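Local coordinates for GDSL-like Lipase/Acylhydrolase family protein (Neisseria meningitidis, PDB 4K9S), which probably acts as a GDSL (SGNH-type) esterase that removes O-acetyl groups from peptidoglycan, joining a hydrolase fold to an accessory beta domain, at residues L111-N116 and M214-A219; F120-I125 and D230-L235. One frame throughout, in Å; residues are numbered along the deposited sequence.

Contact 1: residues L111-N116 and M214-A219; sequences LTSRNN and MGINGA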
ATOM      1  N   LEU A 111      10.721 -11.637   5.987  1.00 14.53           N
ATOM      2  CA  LEU A 111      11.896 -10.802   5.837  1.00 11.19           C
ATOM      3  C   LEU A 111      11.471  -9.549   5.092  1.00 11.67           C
ATOM      4  O   LEU A 111      10.626  -9.617   4.195  1.00 10.53           O
ATOM      5  CB  LEU A 111      12.972 -11.540   5.050  1.00  9.97           C
ATOM      6  CG  LEU A 111      14.260 -10.741   4.966  1.00 12.91           C
ATOM      7  CD1 LEU A 111      14.880 -10.604   6.367  1.00 11.41           C
ATOM      8  CD2 LEU A 111      15.226 -11.369   3.960  1.00 14.36           C
ATOM      9  N   THR A 112      12.054  -8.408   5.450  1.00 12.07           N
ATOM     10  CA  THR A 112      11.654  -7.130   4.865  1.00  8.12           C
ATOM     11  C   THR A 112      12.874  -6.339   4.341  1.00 13.58           C
ATOM     12  O   THR A 112      13.988  -6.514   4.833  1.00 12.45           O
ATOM     13  CB  THR A 112      10.914  -6.314   5.933  1.00 10.95           C
ATOM     14  OG1 THR A 112       9.630  -5.914   5.461  1.00 15.12           O
ATOM     15  CG2 THR A 112      11.658  -5.111   6.250  1.00 10.51           C
ATOM     16  N   SER A 113      12.674  -5.469   3.349  1.00 13.70           N
ATOM     17  CA  SER A 113      13.787  -4.683   2.796  1.00 10.77           C
ATOM     18  C   SER A 113      14.266  -3.531   3.691  1.00 12.13           C
ATOM     19  O   SER A 113      15.269  -2.876   3.392  1.00 12.79           O
ATOM     20  CB  SER A 113      13.460  -4.155   1.391  1.00  9.55           C
ATOM     21  OG  SER A 113      12.417  -3.203   1.418  1.00 10.06           O
ATOM     22  N   ARG A 114      13.572  -3.299   4.800  1.00 13.32           N
ATOM     23  CA  ARG A 114      13.911  -2.196   5.694  1.00 11.61           C
ATOM     24  C   ARG A 114      15.346  -2.259   6.184  1.00 10.97           C
ATOM     25  O   ARG A 114      16.072  -1.285   6.067  1.00 13.09           O
ATOM     26  CB  ARG A 114      12.949  -2.124   6.871  1.00 10.48           C
ATOM     27  CG  ARG A 114      13.380  -1.217   8.004  1.00 10.71           C
ATOM     28  CD  ARG A 114      12.353  -1.259   9.149  1.00  9.83           C
ATOM     29  NE  ARG A 114      12.691  -0.274  10.164  1.00 16.04           N
ATOM     30  CZ  ARG A 114      13.522  -0.486  11.182  1.00 14.43           C
ATOM     31  NH1 ARG A 114      14.096  -1.671  11.343  1.00 11.71           N
ATOM     32  NH2 ARG A 114      13.777   0.498  12.044  1.00 15.71           N
ATOM     33  N   ASN A 115      15.748  -3.407   6.721  1.00 10.60           N
ATOM     34  CA  ASN A 115      17.118  -3.587   7.187  1.00 13.66           C
ATOM     35  C   ASN A 115      17.895  -4.617   6.383  1.00 13.35           C
ATOM     36  O   ASN A 115      19.092  -4.790   6.611  1.00 13.50           O
ATOM     37  CB  ASN A 115      17.155  -3.992   8.660  1.00  9.39           C
ATOM     38  CG  ASN A 115      16.693  -2.889   9.580  1.00 12.08           C
ATOM     39  OD1 ASN A 115      15.855  -3.112  10.454  1.00 13.69           O
ATOM     40  ND2 ASN A 115      17.237  -1.687   9.394  1.00 10.62           N
ATOM     41  N   ASN A 116      17.229  -5.287   5.446  1.00 10.10           N
ATOM     42  CA  ASN A 116      17.815  -6.472   4.803  1.00 11.24           C
ATOM     43  C   ASN A 116      17.861  -6.476   3.279  1.00  9.26           C
ATOM     44  O   ASN A 116      17.142  -5.731   2.619  1.00 12.54           O
ATOM     45  CB  ASN A 116      17.077  -7.719   5.274  1.00  7.59           C
ATOM     46  CG  ASN A 116      17.368  -8.043   6.705  1.00  9.99           C
ATOM     47  OD1 ASN A 116      18.351  -8.715   7.007  1.00 13.06           O
ATOM     48  ND2 ASN A 116      16.525  -7.567   7.603  1.00  9.51           N
HETATM   49  N   MSE A 214       0.867  -1.616   1.191  1.00  9.33           N
HETATM   50  CA  MSE A 214       2.259  -2.048   1.028  1.00  9.58           C
HETATM   51  C   MSE A 214       3.231  -1.069   1.663  1.00  7.38           C
HETATM   52  O   MSE A 214       3.876  -0.278   0.980  1.00  5.97           O
HETATM   53  CB  MSE A 214       2.603  -2.226  -0.451  1.00  7.82           C
HETATM   54  CG  MSE A 214       2.182  -3.569  -0.993  1.00  7.96           C
HETATM   55 SE   MSE A 214       2.661  -3.827  -2.868  1.00 28.75          SE
HETATM   56  CE  MSE A 214       1.997  -5.661  -3.052  1.00  7.92           C
ATOM     57  N   GLY A 215       3.343  -1.131   2.980  1.00  7.43           N
ATOM     58  CA  GLY A 215       4.156  -0.165   3.685  1.00  6.05           C
ATOM     59  C   GLY A 215       5.416  -0.819   4.181  1.00 10.15           C
ATOM     60  O   GLY A 215       5.412  -2.015   4.481  1.00  7.53           O
ATOM     61  N   ILE A 216       6.500  -0.045   4.232  1.00  7.57           N
ATOM     62  CA  ILE A 216       7.684  -0.454   4.952  1.00  7.88           C
ATOM     63  C   ILE A 216       8.049   0.653   5.918  1.00  9.32           C
ATOM     64  O   ILE A 216       8.191   1.806   5.515  1.00 10.21           O
ATOM     65  CB  ILE A 216       8.876  -0.719   4.013  1.00  9.11           C
ATOM     66  CG1 ILE A 216       8.568  -1.874   3.051  1.00 10.20           C
ATOM     67  CG2 ILE A 216      10.123  -1.021   4.825  1.00  9.67           C
ATOM     68  CD1 ILE A 216       8.448  -3.223   3.738  1.00 10.61           C
ATOM     69  N   ASN A 217       8.178   0.307   7.195  1.00  9.90           N
ATOM     70  CA  ASN A 217       8.696   1.238   8.202  1.00 11.16           C
ATOM     71  C   ASN A 217       9.975   1.983   7.757  1.00 12.15           C
ATOM     72  O   ASN A 217      10.992   1.362   7.425  1.00 11.26           O
ATOM     73  CB  ASN A 217       8.986   0.493   9.507  1.00  7.50           C
ATOM     74  CG  ASN A 217       7.750   0.218  10.320  1.00  7.72           C
ATOM     75  OD1 ASN A 217       6.701   0.789  10.087  1.00  8.85           O
ATOM     76  ND2 ASN A 217       7.880  -0.661  11.308  1.00 14.34           N
ATOM     77  N   GLY A 218       9.916   3.309   7.747  1.00 11.42           N
ATOM     78  CA  GLY A 218      11.089   4.125   7.470  1.00 10.27           C
ATOM     79  C   GLY A 218      11.481   4.291   6.005  1.00 11.15           C
ATOM     80  O   GLY A 218      12.475   4.966   5.686  1.00  8.12           O
ATOM     81  N   ALA A 219      10.711   3.689   5.109  1.00  7.68           N
ATOM     82  CA  ALA A 219      11.096   3.630   3.703  1.00  9.36           C
ATOM     83  C   ALA A 219      10.954   4.953   2.940  1.00 11.03           C
ATOM     84  O   ALA A 219      10.175   5.830   3.323  1.00  8.92           O
ATOM     85  CB  ALA A 219      10.325   2.529   3.000  1.00  9.16           C
TER

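Contact 2: residues F120-I125 and D230-L235; sequences FPLGGI and DRMNDL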
ATOM      1  N   PHE A 120      13.471  -9.547  -3.296  1.00  8.38           N
ATOM      2  CA  PHE A 120      12.126  -9.083  -2.947  1.00  9.79           C
ATOM      3  C   PHE A 120      11.238  -8.799  -4.150  1.00  9.63           C
ATOM      4  O   PHE A 120      11.641  -8.087  -5.066  1.00 13.48           O
ATOM      5  CB  PHE A 120      12.195  -7.777  -2.146  1.00 11.60           C
ATOM      6  CG  PHE A 120      12.905  -7.892  -0.828  1.00 10.50           C
ATOM      7  CD1 PHE A 120      12.293  -8.512   0.251  1.00  7.64           C
ATOM      8  CD2 PHE A 120      14.166  -7.337  -0.660  1.00 10.05           C
ATOM      9  CE1 PHE A 120      12.940  -8.611   1.467  1.00  8.70           C
ATOM     10  CE2 PHE A 120      14.816  -7.411   0.561  1.00 10.85           C
ATOM     11  CZ  PHE A 120      14.196  -8.053   1.630  1.00 10.18           C
ATOM     12  N   PRO A 121      10.005  -9.312  -4.125  1.00  9.77           N
ATOM     13  CA  PRO A 121       9.010  -8.854  -5.091  1.00  9.91           C
ATOM     14  C   PRO A 121       8.511  -7.471  -4.695  1.00 11.61           C
ATOM     15  O   PRO A 121       8.903  -6.977  -3.640  1.00 13.18           O
ATOM     16  CB  PRO A 121       7.901  -9.894  -4.968  1.00  9.72           C
ATOM     17  CG  PRO A 121       8.014 -10.392  -3.571  1.00 15.09           C
ATOM     18  CD  PRO A 121       9.476 -10.357  -3.229  1.00 10.29           C
ATOM     19  N   LEU A 122       7.700  -6.845  -5.543  1.00  8.56           N
ATOM     20  CA  LEU A 122       7.139  -5.527  -5.264  1.00 10.51           C
ATOM     21  C   LEU A 122       6.542  -5.528  -3.856  1.00 10.32           C
ATOM     22  O   LEU A 122       5.752  -6.406  -3.529  1.00 12.66           O
ATOM     23  CB  LEU A 122       6.061  -5.233  -6.314  1.00 11.29           C
ATOM     24  CG  LEU A 122       5.414  -3.888  -6.666  1.00 14.66           C
ATOM     25  CD1 LEU A 122       4.036  -3.749  -6.009  1.00 12.30           C
ATOM     26  CD2 LEU A 122       6.293  -2.684  -6.372  1.00  9.47           C
ATOM     27  N   GLY A 123       6.952  -4.588  -3.009  1.00 10.47           N
ATOM     28  CA  GLY A 123       6.420  -4.511  -1.655  1.00  8.80           C
ATOM     29  C   GLY A 123       7.472  -4.606  -0.562  1.00 10.05           C
ATOM     30  O   GLY A 123       7.267  -4.116   0.561  1.00  6.03           O
ATOM     31  N   GLY A 124       8.602  -5.234  -0.893  1.00  9.64           N
ATOM     32  CA  GLY A 124       9.720  -5.360   0.027  1.00  6.12           C
ATOM     33  C   GLY A 124       9.541  -6.434   1.080  1.00  6.36           C
ATOM     34  O   GLY A 124      10.208  -6.421   2.105  1.00  8.30           O
ATOM     35  N   ILE A 125       8.642  -7.376   0.830  1.00  7.15           N
ATOM     36  CA  ILE A 125       8.279  -8.350   1.842  1.00  6.54           C
ATOM     37  C   ILE A 125       8.239  -9.771   1.291  1.00 10.45           C
ATOM     38  O   ILE A 125       7.612 -10.028   0.270  1.00  9.24           O
ATOM     39  CB  ILE A 125       6.927  -8.001   2.461  1.00  7.26           C
ATOM     40  CG1 ILE A 125       7.077  -6.755   3.345  1.00  7.00           C
ATOM     41  CG2 ILE A 125       6.364  -9.198   3.256  1.00  9.58           C
ATOM     42  CD1 ILE A 125       5.833  -6.383   4.122  1.00  8.29           C
ATOM     43  N   ASP A 230      12.440  -7.126 -11.648  1.00 10.22           N
ATOM     44  CA  ASP A 230      11.157  -7.300 -12.304  1.00  9.24           C
ATOM     45  C   ASP A 230       9.971  -6.761 -11.494  1.00 12.07           C
ATOM     46  O   ASP A 230       8.826  -7.128 -11.752  1.00 12.05           O
ATOM     47  CB  ASP A 230      10.950  -8.776 -12.636  1.00 11.79           C
ATOM     48  CG  ASP A 230      11.770  -9.227 -13.833  1.00 15.68           C
ATOM     49  OD1 ASP A 230      11.986  -8.409 -14.755  1.00 16.97           O
ATOM     50  OD2 ASP A 230      12.192 -10.405 -13.858  1.00 26.10           O
ATOM     51  N   ARG A 231      10.251  -5.887 -10.529  1.00 10.08           N
ATOM     52  CA  ARG A 231       9.223  -5.354  -9.635  1.00  8.94           C
ATOM     53  C   ARG A 231       8.066  -4.690 -10.365  1.00 16.38           C
ATOM     54  O   ARG A 231       6.915  -4.811  -9.938  1.00 13.93           O
ATOM     55  CB  ARG A 231       9.830  -4.385  -8.605  1.00  8.55           C
ATOM     56  CG  ARG A 231      10.673  -3.262  -9.189  1.00 11.58           C
ATOM     57  CD  ARG A 231      11.460  -2.502  -8.099  1.00  9.64           C
ATOM     58  NE  ARG A 231      12.319  -1.468  -8.665  1.00  8.22           N
ATOM     59  CZ  ARG A 231      13.624  -1.605  -8.912  1.00 11.37           C
ATOM     60  NH1 ARG A 231      14.267  -2.732  -8.624  1.00  9.77           N
ATOM     61  NH2 ARG A 231      14.300  -0.599  -9.443  1.00 11.50           N
HETATM   62  N   MSE A 232       8.363  -3.991 -11.462  1.00 14.80           N
HETATM   63  CA  MSE A 232       7.309  -3.355 -12.245  1.00 14.85           C
HETATM   64  C   MSE A 232       6.416  -4.405 -12.892  1.00 17.25           C
HETATM   65  O   MSE A 232       5.207  -4.199 -13.054  1.00 13.48           O
HETATM   66  CB  MSE A 232       7.903  -2.428 -13.293  1.00 12.39           C
HETATM   67  CG  MSE A 232       8.594  -1.230 -12.696  1.00 14.69           C
HETATM   68 SE   MSE A 232       7.376  -0.159 -11.608  0.75 22.10          SE
HETATM   69  CE  MSE A 232       7.825  -0.857  -9.851  1.00 21.50           C
ATOM     70  N   ASN A 233       7.015  -5.535 -13.254  1.00 15.08           N
ATOM     71  CA  ASN A 233       6.227  -6.662 -13.723  1.00 15.21           C
ATOM     72  C   ASN A 233       5.297  -7.112 -12.613  1.00 14.46           C
ATOM     73  O   ASN A 233       4.149  -7.464 -12.871  1.00 13.34           O
ATOM     74  CB  ASN A 233       7.115  -7.822 -14.152  1.00 13.56           C
ATOM     75  CG  ASN A 233       7.952  -7.502 -15.383  1.00 21.56           C
ATOM     76  OD1 ASN A 233       7.791  -6.453 -16.026  1.00 21.93           O
ATOM     77  ND2 ASN A 233       8.839  -8.429 -15.737  1.00 19.93           N
ATOM     78  N   ASP A 234       5.788  -7.082 -11.372  1.00 13.79           N
ATOM     79  CA  ASP A 234       4.948  -7.435 -10.223  1.00 13.82           C
ATOM     80  C   ASP A 234       3.795  -6.454 -10.079  1.00 11.96           C
ATOM     81  O   ASP A 234       2.641  -6.860  -9.963  1.00 11.17           O
ATOM     82  CB  ASP A 234       5.752  -7.501  -8.924  1.00 11.05           C
ATOM     83  CG  ASP A 234       6.743  -8.641  -8.908  1.00 11.34           C
ATOM     84  OD1 ASP A 234       6.511  -9.652  -9.596  1.00 13.34           O
ATOM     85  OD2 ASP A 234       7.761  -8.526  -8.207  1.00 14.79           O
ATOM     86  N   LEU A 235       4.110  -5.164 -10.099  1.00 11.20           N
ATOM     87  CA  LEU A 235       3.079  -4.138 -10.086  1.00 11.85           C
ATOM     88  C   LEU A 235       1.974  -4.404 -11.118  1.00 11.21           C
ATOM     89  O   LEU A 235       0.793  -4.334 -10.794  1.00 12.90           O
ATOM     90  CB  LEU A 235       3.684  -2.753 -10.294  1.00 10.96           C
ATOM     91  CG  LEU A 235       2.689  -1.596 -10.306  1.00  9.46           C
ATOM     92  CD1 LEU A 235       1.970  -1.462  -8.955  1.00  8.35           C
ATOM     93  CD2 LEU A 235       3.380  -0.307 -10.703  1.00  8.39           C
TER

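Contact 1: residues L111-N116 and M214-A219
Arg114 and Asn217 meet where the loop just after strand 109-112 faces the type II turn that follows strand 208-215. The CB of Arg114 rests on Ile216 CG2 at 3.7 Å, an aliphatic touch. CG stands anti to the backbone N (chi1 167°), and the chain then runs extended to NE, which carries it past the Asn217 carbonyl. CG passes the carbonyl oxygen, and CD comes nearer still, 3.4 Å from Asn217 O and 3.8 Å from Asn217 CB. NE lies 3.6 Å from Asn217 O, with that oxygen at the edge of the guanidinium and near its plane, yet the two form no hydrogen bond. The guanidinium and the Asn217 amide are almost perpendicular, 87° apart, so the flat groups do not stack.

Ile216, buried, lies between the two backbones and brings CD1 tip to tip with Thr112 OG1 at 3.4 Å; that hydroxyl has a weak hydrogen bond to Gly124 O. No polar bond links the two segments; several of their polar groups are bonded elsewhere. Ser113 OG hydrogen-bonds to Trp227 NE1, while Asn217 gives its ND2 to Gly96 O and its backbone N to Gln97 OE1. The type II turn from Ile216 to Ala219, with Gly218 at positive phi, is closed by Ala219 N to Ile216 O and presents the Asn217 carbonyl to the arginine.

Strand 109-112 is an edge of an antiparallel sheet and pairs with strand 125-128, whose Ile125 also touches Thr112 and Ile216. The contact joins that edge to the loop leaving strand 208-215, an outermost strand of the hydrolase's mixed sheet beside strand 53-60. Asn217 packs on helix 62-65, touching Ser62 of the Gly-Asp-Ser motif, probably the nucleophile as in relatives.

Contact 2: residues F120-I125 and D230-L235
A buried loop-to-helix contact joins Leu122, in the turn before strand 125-128 of the beta region, to the first turns of helix 231-238 in the hydrolase part. It combines one hydrogen bond with apolar packing. Leu122 N donates to Asp234 OD2 over 3.2 Å at 158°, meeting that oxygen on its anti side and 26° out of the carboxylate plane. The same oxygen lies beside Pro121, 3.5 Å from its CB. Asp234 OD1 forms a salt bridge with Arg228 NH2, so the two carboxylate oxygens are both engaged and the group's rotation is restrained; the arginine would also be expected to favour the charged form.

Leu122 points at the first turn of the helix, against Arg231, Asp234 and Leu235. Its CB meets Asp234 CB at 3.5 Å, and with CG anti to the backbone N (chi1 -164°) the branch point reaches Arg231 O at 3.7 Å and Leu235 CB at 4.2 Å. Farther out, CD2 approaches the selenomethionine Met232 at its CE, 4.2 Å away. Met232 and Leu235 also pack against helix 259-276.

Pro121 to Gly124 form a type II beta turn, closed by Gly124 N to Pro121 O, and both glycines have positive phi. The turn belongs to the loop linking the neighbouring antiparallel strands 109-112 and 125-128, and its leucine docks the beta region on the N-terminal turn of an SGNH-hydrolase helix.

Contacts 1 and 2 lie about 13 Å apart, centre to centre, and touch directly: Ser113 N is 2.9 Å from Gly124 O, probably a hydrogen bond, and Met214 SE packs 3.4 Å from Leu122 CD1. Along the chain the order is 111-116, 120-125, 214-219, 230-235, so the segments alternate. The first two are the strand end and the connecting loop of neighbouring strands 109-112 and 125-128; the latter two come from strand 208-215 and the following helix 231-238. Together the contacts join one antiparallel sheet to the hydrolase's mixed sheet and its adjoining helix, so the beta region and the hydrolase part meet at two adjacent places.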